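Local coordinates for protein glycerate 2-kinase (Pyrococcus horikoshii, PDB 1X3L) that catalyses the ATP-dependent phosphorylation of D-glycerate to 2-phosphoglycerate, working best with magnesium and accepting several other phosphate donors, at residues A[52-57]-A[123-128]; A[72-77]-A[88-93]; A[282-287]-A[321-326]. All coordinates share one frame; numbering follows the deposited sequence.

Contact 1: A[52-57]-A[123-128]; sequences YVIALG and DIVFIL
Tyr52 and Val125 form the first rung of a parallel strand pair in the middle of a six-stranded parallel sheet, the core of an alpha/beta/alpha layered domain. Residues 52-56 and 124-128 run 17° apart. Five backbone bonds join them, from Tyr52 N to Ile124 O (2.9 Å) through to Leu56 N to Leu128 O (2.9 Å). The packing is tight further along. On the face under helix 103-118, Ile54 and Ile127 lie side by side and point the same way. Ile127 CD1 reaches Ile54 CB at 3.8 Å, and Ile54 CD1 also meets Val125 CG1. On the face of helix 60-70, Ala55 CB rests on Leu128 CB at 3.8 Å, and Leu128 CD1 touches Val53 CG1. At the start of the pair the side chains meet through a water rather than by close packing. There the carboxylate of Asp123 stands at the edge of the Tyr52 ring, its plane turned 67° from the ring. Asp123 is anchored elsewhere, with OD2 bonded to Arg120 N and OD1 to Lys50 N. One water joins the two side chains, 2.8 Å from Tyr52 OH and donating to Asp123 OD2 at 2.7 Å.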
loop_
_atom_site.group_PDB
_atom_site.type_symbol
_atom_site.label_atom_id
_atom_site.label_comp_id
_atom_site.label_asym_id
_atom_site.label_seq_id
_atom_site.Cartn_x
_atom_site.Cartn_y
_atom_site.Cartn_z
ATOM N N TYR A 52 -18.838 -14.081 7.699
ATOM C CA TYR A 52 -19.065 -12.668 7.968
ATOM C C TYR A 52 -17.947 -11.844 7.338
ATOM O O TYR A 52 -16.862 -12.359 7.063
ATOM C CB TYR A 52 -19.104 -12.426 9.478
ATOM C CG TYR A 52 -20.335 -12.988 10.158
ATOM C CD1 TYR A 52 -21.555 -12.311 10.100
ATOM C CD2 TYR A 52 -20.290 -14.209 10.834
ATOM C CE1 TYR A 52 -22.702 -12.835 10.699
ATOM C CE2 TYR A 52 -21.433 -14.744 11.436
ATOM C CZ TYR A 52 -22.635 -14.052 11.363
ATOM O OH TYR A 52 -23.770 -14.570 11.945
ATOM N N VAL A 53 -18.212 -10.564 7.110
ATOM C CA VAL A 53 -17.210 -9.692 6.514
ATOM C C VAL A 53 -17.084 -8.362 7.237
ATOM O O VAL A 53 -18.074 -7.683 7.490
ATOM C CB VAL A 53 -17.527 -9.380 5.029
ATOM C CG1 VAL A 53 -16.577 -8.301 4.517
ATOM C CG2 VAL A 53 -17.393 -10.635 4.182
ATOM N N ILE A 54 -15.852 -8.001 7.572
ATOM C CA ILE A 54 -15.566 -6.729 8.213
ATOM C C ILE A 54 -14.465 -6.089 7.370
ATOM O O ILE A 54 -13.315 -6.536 7.395
ATOM C CB ILE A 54 -15.064 -6.908 9.659
ATOM C CG1 ILE A 54 -16.186 -7.484 10.531
ATOM C CG2 ILE A 54 -14.585 -5.566 10.213
ATOM C CD1 ILE A 54 -15.760 -7.800 11.960
ATOM N N ALA A 55 -14.831 -5.056 6.615
ATOM C CA ALA A 55 -13.889 -4.365 5.745
ATOM C C ALA A 55 -13.646 -2.929 6.187
ATOM O O ALA A 55 -14.572 -2.224 6.588
ATOM C CB ALA A 55 -14.403 -4.391 4.317
ATOM N N LEU A 56 -12.390 -2.504 6.105
ATOM C CA LEU A 56 -11.996 -1.157 6.492
ATOM C C LEU A 56 -10.861 -0.649 5.608
ATOM O O LEU A 56 -9.843 -1.326 5.423
ATOM C CB LEU A 56 -11.549 -1.133 7.957
ATOM C CG LEU A 56 -10.556 -2.232 8.345
ATOM C CD1 LEU A 56 -9.386 -1.637 9.121
ATOM C CD2 LEU A 56 -11.279 -3.295 9.164
ATOM N N GLY A 57 -11.040 0.555 5.075
ATOM C CA GLY A 57 -10.032 1.138 4.217
ATOM C C GLY A 57 -10.675 1.698 2.970
ATOM O O GLY A 57 -11.875 1.545 2.759
ATOM N N ASP A 123 -17.818 -20.098 13.026
ATOM C CA ASP A 123 -18.014 -19.239 11.862
ATOM C C ASP A 123 -16.680 -18.673 11.379
ATOM O O ASP A 123 -15.685 -18.675 12.110
ATOM C CB ASP A 123 -18.943 -18.067 12.189
ATOM C CG ASP A 123 -20.322 -18.514 12.613
ATOM O OD1 ASP A 123 -20.832 -19.504 12.047
ATOM O OD2 ASP A 123 -20.901 -17.860 13.506
ATOM N N ILE A 124 -16.671 -18.186 10.144
ATOM C CA ILE A 124 -15.478 -17.595 9.556
ATOM C C ILE A 124 -15.712 -16.095 9.406
ATOM O O ILE A 124 -16.784 -15.668 8.969
ATOM C CB ILE A 124 -15.181 -18.194 8.162
ATOM C CG1 ILE A 124 -14.831 -19.678 8.297
ATOM C CG2 ILE A 124 -14.044 -17.426 7.485
ATOM C CD1 ILE A 124 -14.459 -20.343 6.988
ATOM N N VAL A 125 -14.718 -15.299 9.784
ATOM C CA VAL A 125 -14.828 -13.848 9.678
ATOM C C VAL A 125 -13.695 -13.269 8.840
ATOM O O VAL A 125 -12.530 -13.323 9.236
ATOM C CB VAL A 125 -14.786 -13.167 11.065
ATOM C CG1 VAL A 125 -14.901 -11.657 10.903
ATOM C CG2 VAL A 125 -15.908 -13.701 11.952
ATOM N N PHE A 126 -14.041 -12.720 7.680
ATOM C CA PHE A 126 -13.058 -12.100 6.798
ATOM C C PHE A 126 -12.806 -10.672 7.268
ATOM O O PHE A 126 -13.748 -9.911 7.489
ATOM C CB PHE A 126 -13.580 -12.048 5.355
ATOM C CG PHE A 126 -13.333 -13.297 4.566
ATOM C CD1 PHE A 126 -12.099 -13.523 3.968
ATOM C CD2 PHE A 126 -14.334 -14.249 4.419
ATOM C CE1 PHE A 126 -11.864 -14.679 3.231
ATOM C CE2 PHE A 126 -14.112 -15.410 3.685
ATOM C CZ PHE A 126 -12.876 -15.627 3.090
ATOM N N ILE A 127 -11.538 -10.314 7.436
ATOM C CA ILE A 127 -11.177 -8.956 7.834
ATOM C C ILE A 127 -10.437 -8.421 6.609
ATOM O O ILE A 127 -9.358 -8.906 6.277
ATOM C CB ILE A 127 -10.226 -8.945 9.050
ATOM C CG1 ILE A 127 -10.857 -9.709 10.216
ATOM C CG2 ILE A 127 -9.936 -7.507 9.467
ATOM C CD1 ILE A 127 -12.118 -9.064 10.774
ATOM N N LEU A 128 -11.031 -7.443 5.930
ATOM C CA LEU A 128 -10.447 -6.874 4.719
ATOM C C LEU A 128 -9.841 -5.503 5.021
ATOM O O LEU A 128 -10.553 -4.541 5.315
ATOM C CB LEU A 128 -11.529 -6.788 3.632
ATOM C CG LEU A 128 -12.344 -8.080 3.430
ATOM C CD1 LEU A 128 -13.354 -7.904 2.296
ATOM C CD2 LEU A 128 -11.405 -9.244 3.110
HETATM O O HOH W 1 -23.404 -17.095 13.022
#

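Contact 2: A[72-77]-A[88-93]; sequences DVEDGV and LKRIKV
Lys92 N donates to Gly76 O at 3.1 Å, the direct backbone hydrogen bond between residues 72-77 and 88-93. It is a bent bond, with the donor above the carbonyl plane, 44° out of it. The bond belongs to the parallel bridge of Val77 with Lys92, and Lys92 is also backbone-bonded to Ala78. Lys92 O receives a CA-H...O contact from Val77 CA at 3.3 Å. Gly76 has no side chain, and Ile91 CG2, anti to the backbone N of Ile91, lies against the Gly76-Val77 peptide, 3.6 Å from Gly76 C. On its other branch, Ile91 CG1 meets Val73 CG1 loosely. Ile91 also packs on Val53 and on helix 60-70, so this side of the contact is buried.

The other end is polar. The chain of Arg90 bends at chi3 (58°), which sets NE beside Val73 O. The carbonyls of Val73 and Glu74 lie over one face of the guanidinium. Glu74 O is displaced toward the rim, with Arg90 NH2 3.1 Å away. Val73 O lies alongside the chain, 3.1 Å from Arg90 CD. Neither carbonyl is hydrogen-bonded to the guanidinium. The Glu74 carboxylate makes a long salt bridge, OE2 to Arg90 NH2 at 4.0 Å, with the planes 72° apart. Its stronger partner is Arg118 of helix 103-118. A water close to Glu74 O accepts a weak bond from Arg90 NE at 3.2 Å. Strand 92-96 is the outermost strand here, and the connection from strand 75-81 to strand 92-96 contains no helix. This is the edge of a parallel alpha/beta sheet, with an exposed arginine and lysine beside a buried valine and isoleucine.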
loop_
_atom_site.group_PDB
_atom_site.type_symbol
_atom_site.label_atom_id
_atom_site.label_comp_id
_atom_site.label_asym_id
_atom_site.label_seq_id
_atom_site.Cartn_x
_atom_site.Cartn_y
_atom_site.Cartn_z
ATOM N N ASP A 72 -21.369 -16.851 0.103
ATOM C CA ASP A 72 -22.611 -16.294 0.624
ATOM C C ASP A 72 -22.289 -15.704 1.987
ATOM O O ASP A 72 -21.887 -16.420 2.902
ATOM C CB ASP A 72 -23.678 -17.382 0.762
ATOM C CG ASP A 72 -24.077 -17.977 -0.576
ATOM O OD1 ASP A 72 -24.466 -17.202 -1.480
ATOM O OD2 ASP A 72 -24.005 -19.218 -0.723
ATOM N N VAL A 73 -22.455 -14.393 2.117
ATOM C CA VAL A 73 -22.151 -13.715 3.370
ATOM C C VAL A 73 -23.386 -13.466 4.228
ATOM O O VAL A 73 -24.331 -12.803 3.803
ATOM C CB VAL A 73 -21.438 -12.372 3.104
ATOM C CG1 VAL A 73 -21.152 -11.660 4.415
ATOM C CG2 VAL A 73 -20.144 -12.618 2.340
ATOM N N GLU A 74 -23.363 -14.007 5.441
ATOM C CA GLU A 74 -24.469 -13.852 6.373
ATOM C C GLU A 74 -24.709 -12.379 6.657
ATOM O O GLU A 74 -25.847 -11.912 6.639
ATOM C CB GLU A 74 -24.161 -14.583 7.682
ATOM C CG GLU A 74 -25.221 -14.409 8.760
ATOM C CD GLU A 74 -26.601 -14.827 8.292
ATOM O OE1 GLU A 74 -26.712 -15.896 7.654
ATOM O OE2 GLU A 74 -27.574 -14.090 8.570
ATOM N N ASP A 75 -23.627 -11.654 6.916
ATOM C CA ASP A 75 -23.713 -10.231 7.207
ATOM C C ASP A 75 -22.315 -9.646 7.383
ATOM O O ASP A 75 -21.326 -10.381 7.450
ATOM C CB ASP A 75 -24.547 -10.004 8.474
ATOM C CG ASP A 75 -24.837 -8.535 8.729
ATOM O OD1 ASP A 75 -25.199 -7.819 7.772
ATOM O OD2 ASP A 75 -24.715 -8.095 9.892
ATOM N N GLY A 76 -22.238 -8.321 7.445
ATOM C CA GLY A 76 -20.958 -7.664 7.612
ATOM C C GLY A 76 -21.053 -6.160 7.469
ATOM O O GLY A 76 -22.145 -5.603 7.339
ATOM N N VAL A 77 -19.904 -5.498 7.501
ATOM C CA VAL A 77 -19.856 -4.049 7.361
ATOM C C VAL A 77 -18.589 -3.635 6.614
ATOM O O VAL A 77 -17.538 -4.261 6.755
ATOM C CB VAL A 77 -19.878 -3.338 8.737
ATOM C CG1 VAL A 77 -18.599 -3.632 9.513
ATOM C CG2 VAL A 77 -20.049 -1.837 8.540
ATOM N N LEU A 88 -23.494 -2.829 -1.604
ATOM C CA LEU A 88 -23.205 -4.258 -1.535
ATOM C C LEU A 88 -24.492 -5.059 -1.327
ATOM O O LEU A 88 -25.512 -4.515 -0.907
ATOM C CB LEU A 88 -22.217 -4.545 -0.401
ATOM C CG LEU A 88 -20.805 -3.979 -0.606
ATOM C CD1 LEU A 88 -19.979 -4.162 0.657
ATOM C CD2 LEU A 88 -20.142 -4.680 -1.787
ATOM N N LYS A 89 -24.433 -6.354 -1.615
ATOM C CA LYS A 89 -25.594 -7.225 -1.487
ATOM C C LYS A 89 -26.018 -7.547 -0.060
ATOM O O LYS A 89 -27.192 -7.411 0.282
ATOM C CB LYS A 89 -25.352 -8.520 -2.265
ATOM C CG LYS A 89 -25.223 -8.292 -3.764
ATOM C CD LYS A 89 -24.778 -9.541 -4.504
ATOM C CE LYS A 89 -24.596 -9.246 -5.986
ATOM N NZ LYS A 89 -24.062 -10.411 -6.739
ATOM N N ARG A 90 -25.077 -7.971 0.777
ATOM C CA ARG A 90 -25.416 -8.307 2.155
ATOM C C ARG A 90 -24.511 -7.640 3.181
ATOM O O ARG A 90 -24.550 -7.973 4.365
ATOM C CB ARG A 90 -25.377 -9.821 2.348
ATOM C CG ARG A 90 -26.278 -10.580 1.392
ATOM C CD ARG A 90 -26.743 -11.868 2.028
ATOM N NE ARG A 90 -27.448 -11.593 3.275
ATOM C CZ ARG A 90 -27.926 -12.526 4.092
ATOM N NH1 ARG A 90 -27.775 -13.810 3.793
ATOM N NH2 ARG A 90 -28.554 -12.174 5.208
ATOM N N ILE A 91 -23.703 -6.692 2.725
ATOM C CA ILE A 91 -22.790 -5.988 3.611
ATOM C C ILE A 91 -23.171 -4.516 3.704
ATOM O O ILE A 91 -23.278 -3.822 2.692
ATOM C CB ILE A 91 -21.336 -6.119 3.111
ATOM C CG1 ILE A 91 -20.955 -7.598 3.045
ATOM C CG2 ILE A 91 -20.392 -5.363 4.033
ATOM C CD1 ILE A 91 -19.621 -7.865 2.397
ATOM N N LYS A 92 -23.381 -4.052 4.932
ATOM C CA LYS A 92 -23.759 -2.667 5.175
ATOM C C LYS A 92 -22.562 -1.771 4.902
ATOM O O LYS A 92 -21.432 -2.109 5.261
ATOM C CB LYS A 92 -24.216 -2.504 6.626
ATOM C CG LYS A 92 -24.658 -1.099 7.000
ATOM C CD LYS A 92 -24.962 -1.012 8.493
ATOM C CE LYS A 92 -25.506 0.356 8.883
ATOM N NZ LYS A 92 -26.852 0.613 8.296
ATOM N N VAL A 93 -22.810 -0.628 4.271
ATOM C CA VAL A 93 -21.738 0.304 3.954
ATOM C C VAL A 93 -21.804 1.596 4.759
ATOM O O VAL A 93 -22.858 2.226 4.867
ATOM C CB VAL A 93 -21.737 0.665 2.453
ATOM C CG1 VAL A 93 -20.682 1.731 2.176
ATOM C CG2 VAL A 93 -21.467 -0.579 1.618
HETATM O O HOH W 2 -27.234 -9.588 5.720
#

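Contact 3: A[282-287]-A[321-326]; sequences LGFKAY and PVVLVF
A beta-alpha-beta crossover sets Lys285 beside Val322 and Tyr287 beside Leu324, in parallel strands joined through helix 297-314. The approach to the first strand is a Schellman motif: helix 268-281 ends there, and Gly283 takes the positive phi that turns the chain out of it. Strand bonding begins weakly, with Lys285 N to Pro321 O at 3.5 Å. It then becomes regular. Val323 N donates to Lys285 O at 2.9 Å, Tyr287 N to Val323 O, and Val325 N to Tyr287 O at 2.8 Å. Each of these three donors sits nearly in line with the C=O bond it meets.

Phe284 carries much of the side-chain contact. With CG anti to the carbonyl carbon (chi1 -66°), Phe284 CG lies 3.8 Å from Val323 CG2, and the two side chains cross at about a right angle. Ring atom CD1 of Phe284 reaches Pro321 CB at 3.6 Å, while Val322 N lies at the ring edge. Ile432 and Thr434 of strand 427-435 also touch the side chain. An alanine here would keep the CB contact with Val323 but would probably open a gap beside Pro321 and strand 427-435.

The face toward helix 297-314 is built differently. Val322 CG2 comes to the edge of the Tyr287 ring in its plane, 3.7 Å from Tyr287 CD2. The same methyl lies 3.4 Å from Lys285 O. Tyr287 also stacks on Phe318. Ala286 and Val325 touch helix 268-281 instead. Strand 285-290 is the outermost strand of its mixed sheet, and strand 322-328 is its inner neighbour. Together with helix 297-314 they make the beta-alpha-beta unit common in layered alpha/beta folds.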
loop_
_atom_site.group_PDB
_atom_site.type_symbol
_atom_site.label_atom_id
_atom_site.label_comp_id
_atom_site.label_asym_id
_atom_site.label_seq_id
_atom_site.Cartn_x
_atom_site.Cartn_y
_atom_site.Cartn_z
ATOM N N LEU A 282 6.640 -13.984 -22.113
ATOM C CA LEU A 282 6.940 -13.320 -23.375
ATOM C C LEU A 282 8.335 -13.681 -23.898
ATOM O O LEU A 282 8.773 -13.159 -24.919
ATOM C CB LEU A 282 6.796 -11.804 -23.213
ATOM C CG LEU A 282 5.376 -11.366 -22.830
ATOM C CD1 LEU A 282 5.368 -9.901 -22.426
ATOM C CD2 LEU A 282 4.432 -11.614 -24.007
ATOM N N GLY A 283 9.030 -14.568 -23.189
ATOM C CA GLY A 283 10.348 -14.997 -23.628
ATOM C C GLY A 283 11.556 -14.302 -23.025
ATOM O O GLY A 283 12.678 -14.509 -23.491
ATOM N N PHE A 284 11.350 -13.483 -21.998
ATOM C CA PHE A 284 12.461 -12.779 -21.363
ATOM C C PHE A 284 12.840 -13.449 -20.051
ATOM O O PHE A 284 12.027 -14.129 -19.426
ATOM C CB PHE A 284 12.079 -11.332 -21.008
ATOM C CG PHE A 284 11.805 -10.440 -22.191
ATOM C CD1 PHE A 284 12.774 -9.551 -22.646
ATOM C CD2 PHE A 284 10.559 -10.448 -22.813
ATOM C CE1 PHE A 284 12.508 -8.675 -23.706
ATOM C CE2 PHE A 284 10.279 -9.580 -23.872
ATOM C CZ PHE A 284 11.258 -8.690 -24.319
ATOM N N LYS A 285 14.088 -13.258 -19.641
ATOM C CA LYS A 285 14.516 -13.734 -18.339
ATOM C C LYS A 285 14.131 -12.487 -17.540
ATOM O O LYS A 285 14.311 -11.368 -18.025
ATOM C CB LYS A 285 16.029 -13.955 -18.301
ATOM C CG LYS A 285 16.478 -15.260 -18.943
ATOM C CD LYS A 285 15.877 -16.463 -18.218
ATOM C CE LYS A 285 16.314 -17.780 -18.857
ATOM N NZ LYS A 285 17.796 -17.981 -18.805
ATOM N N ALA A 286 13.582 -12.655 -16.347
ATOM C CA ALA A 286 13.165 -11.501 -15.558
ATOM C C ALA A 286 13.718 -11.572 -14.149
ATOM O O ALA A 286 13.761 -12.645 -13.549
ATOM C CB ALA A 286 11.639 -11.422 -15.513
ATOM N N TYR A 287 14.117 -10.423 -13.612
ATOM C CA TYR A 287 14.682 -10.380 -12.275
ATOM C C TYR A 287 14.143 -9.221 -11.462
ATOM O O TYR A 287 14.077 -8.089 -11.946
ATOM C CB TYR A 287 16.200 -10.263 -12.361
ATOM C CG TYR A 287 16.841 -11.387 -13.132
ATOM C CD1 TYR A 287 17.112 -12.614 -12.523
ATOM C CD2 TYR A 287 17.152 -11.235 -14.484
ATOM C CE1 TYR A 287 17.679 -13.668 -13.248
ATOM C CE2 TYR A 287 17.717 -12.274 -15.214
ATOM C CZ TYR A 287 17.979 -13.485 -14.595
ATOM O OH TYR A 287 18.555 -14.505 -15.322
ATOM N N PRO A 321 17.855 -11.097 -24.050
ATOM C CA PRO A 321 16.757 -10.191 -23.694
ATOM C C PRO A 321 16.422 -10.361 -22.226
ATOM O O PRO A 321 16.233 -11.480 -21.749
ATOM C CB PRO A 321 15.623 -10.650 -24.603
ATOM C CG PRO A 321 15.843 -12.134 -24.664
ATOM C CD PRO A 321 17.352 -12.241 -24.838
ATOM N N VAL A 322 16.334 -9.252 -21.504
ATOM C CA VAL A 322 16.062 -9.348 -20.085
ATOM C C VAL A 322 15.180 -8.221 -19.579
ATOM O O VAL A 322 15.124 -7.143 -20.173
ATOM C CB VAL A 322 17.402 -9.378 -19.308
ATOM C CG1 VAL A 322 18.181 -8.092 -19.573
ATOM C CG2 VAL A 322 17.161 -9.578 -17.822
ATOM N N VAL A 323 14.458 -8.505 -18.501
ATOM C CA VAL A 323 13.589 -7.530 -17.856
ATOM C C VAL A 323 14.011 -7.428 -16.394
ATOM O O VAL A 323 14.156 -8.448 -15.709
ATOM C CB VAL A 323 12.108 -7.962 -17.897
ATOM C CG1 VAL A 323 11.273 -7.029 -17.025
ATOM C CG2 VAL A 323 11.594 -7.935 -19.329
ATOM N N LEU A 324 14.226 -6.200 -15.926
ATOM C CA LEU A 324 14.612 -5.969 -14.538
ATOM C C LEU A 324 13.511 -5.165 -13.864
ATOM O O LEU A 324 12.969 -4.229 -14.449
ATOM C CB LEU A 324 15.935 -5.199 -14.455
ATOM C CG LEU A 324 17.250 -5.936 -14.732
ATOM C CD1 LEU A 324 17.251 -6.520 -16.123
ATOM C CD2 LEU A 324 18.400 -4.966 -14.575
ATOM N N VAL A 325 13.182 -5.530 -12.629
ATOM C CA VAL A 325 12.127 -4.837 -11.902
ATOM C C VAL A 325 12.640 -4.231 -10.600
ATOM O O VAL A 325 13.276 -4.909 -9.787
ATOM C CB VAL A 325 10.953 -5.803 -11.598
ATOM C CG1 VAL A 325 9.758 -5.029 -11.049
ATOM C CG2 VAL A 325 10.559 -6.559 -12.869
ATOM N N PHE A 326 12.360 -2.944 -10.415
ATOM C CA PHE A 326 12.774 -2.217 -9.218
ATOM C C PHE A 326 11.525 -1.591 -8.590
ATOM O O PHE A 326 10.910 -0.704 -9.180
ATOM C CB PHE A 326 13.744 -1.083 -9.576
ATOM C CG PHE A 326 14.982 -1.525 -10.316
ATOM C CD1 PHE A 326 16.183 -1.714 -9.642
ATOM C CD2 PHE A 326 14.966 -1.669 -11.700
ATOM C CE1 PHE A 326 17.356 -2.032 -10.336
ATOM C CE2 PHE A 326 16.131 -1.987 -12.407
ATOM C CZ PHE A 326 17.327 -2.167 -11.725
#

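In the fold
Contacts 1 and 2 belong to one parallel sheet, their centres about 10 Å apart. Contact 2 is nested in the chain loop that contact 1 closes, and strand 51-56 lies next to strand 75-81. Ala55 N and Val77 O, 2.8 Å apart, probably bond across them. Contact 1 lies nearer the likely substrate site: the side chain of Leu56 is about 9 Å from that of Lys58, assigned to substrate binding by similarity. Contact 2 lies away from it. Contact 3 sits in a different, mixed sheet, later in the chain. Its centre is about 37 Å from that of contact 1 and about 42 Å from that of contact 2, with nearest atoms about 25 Å and 31 Å away.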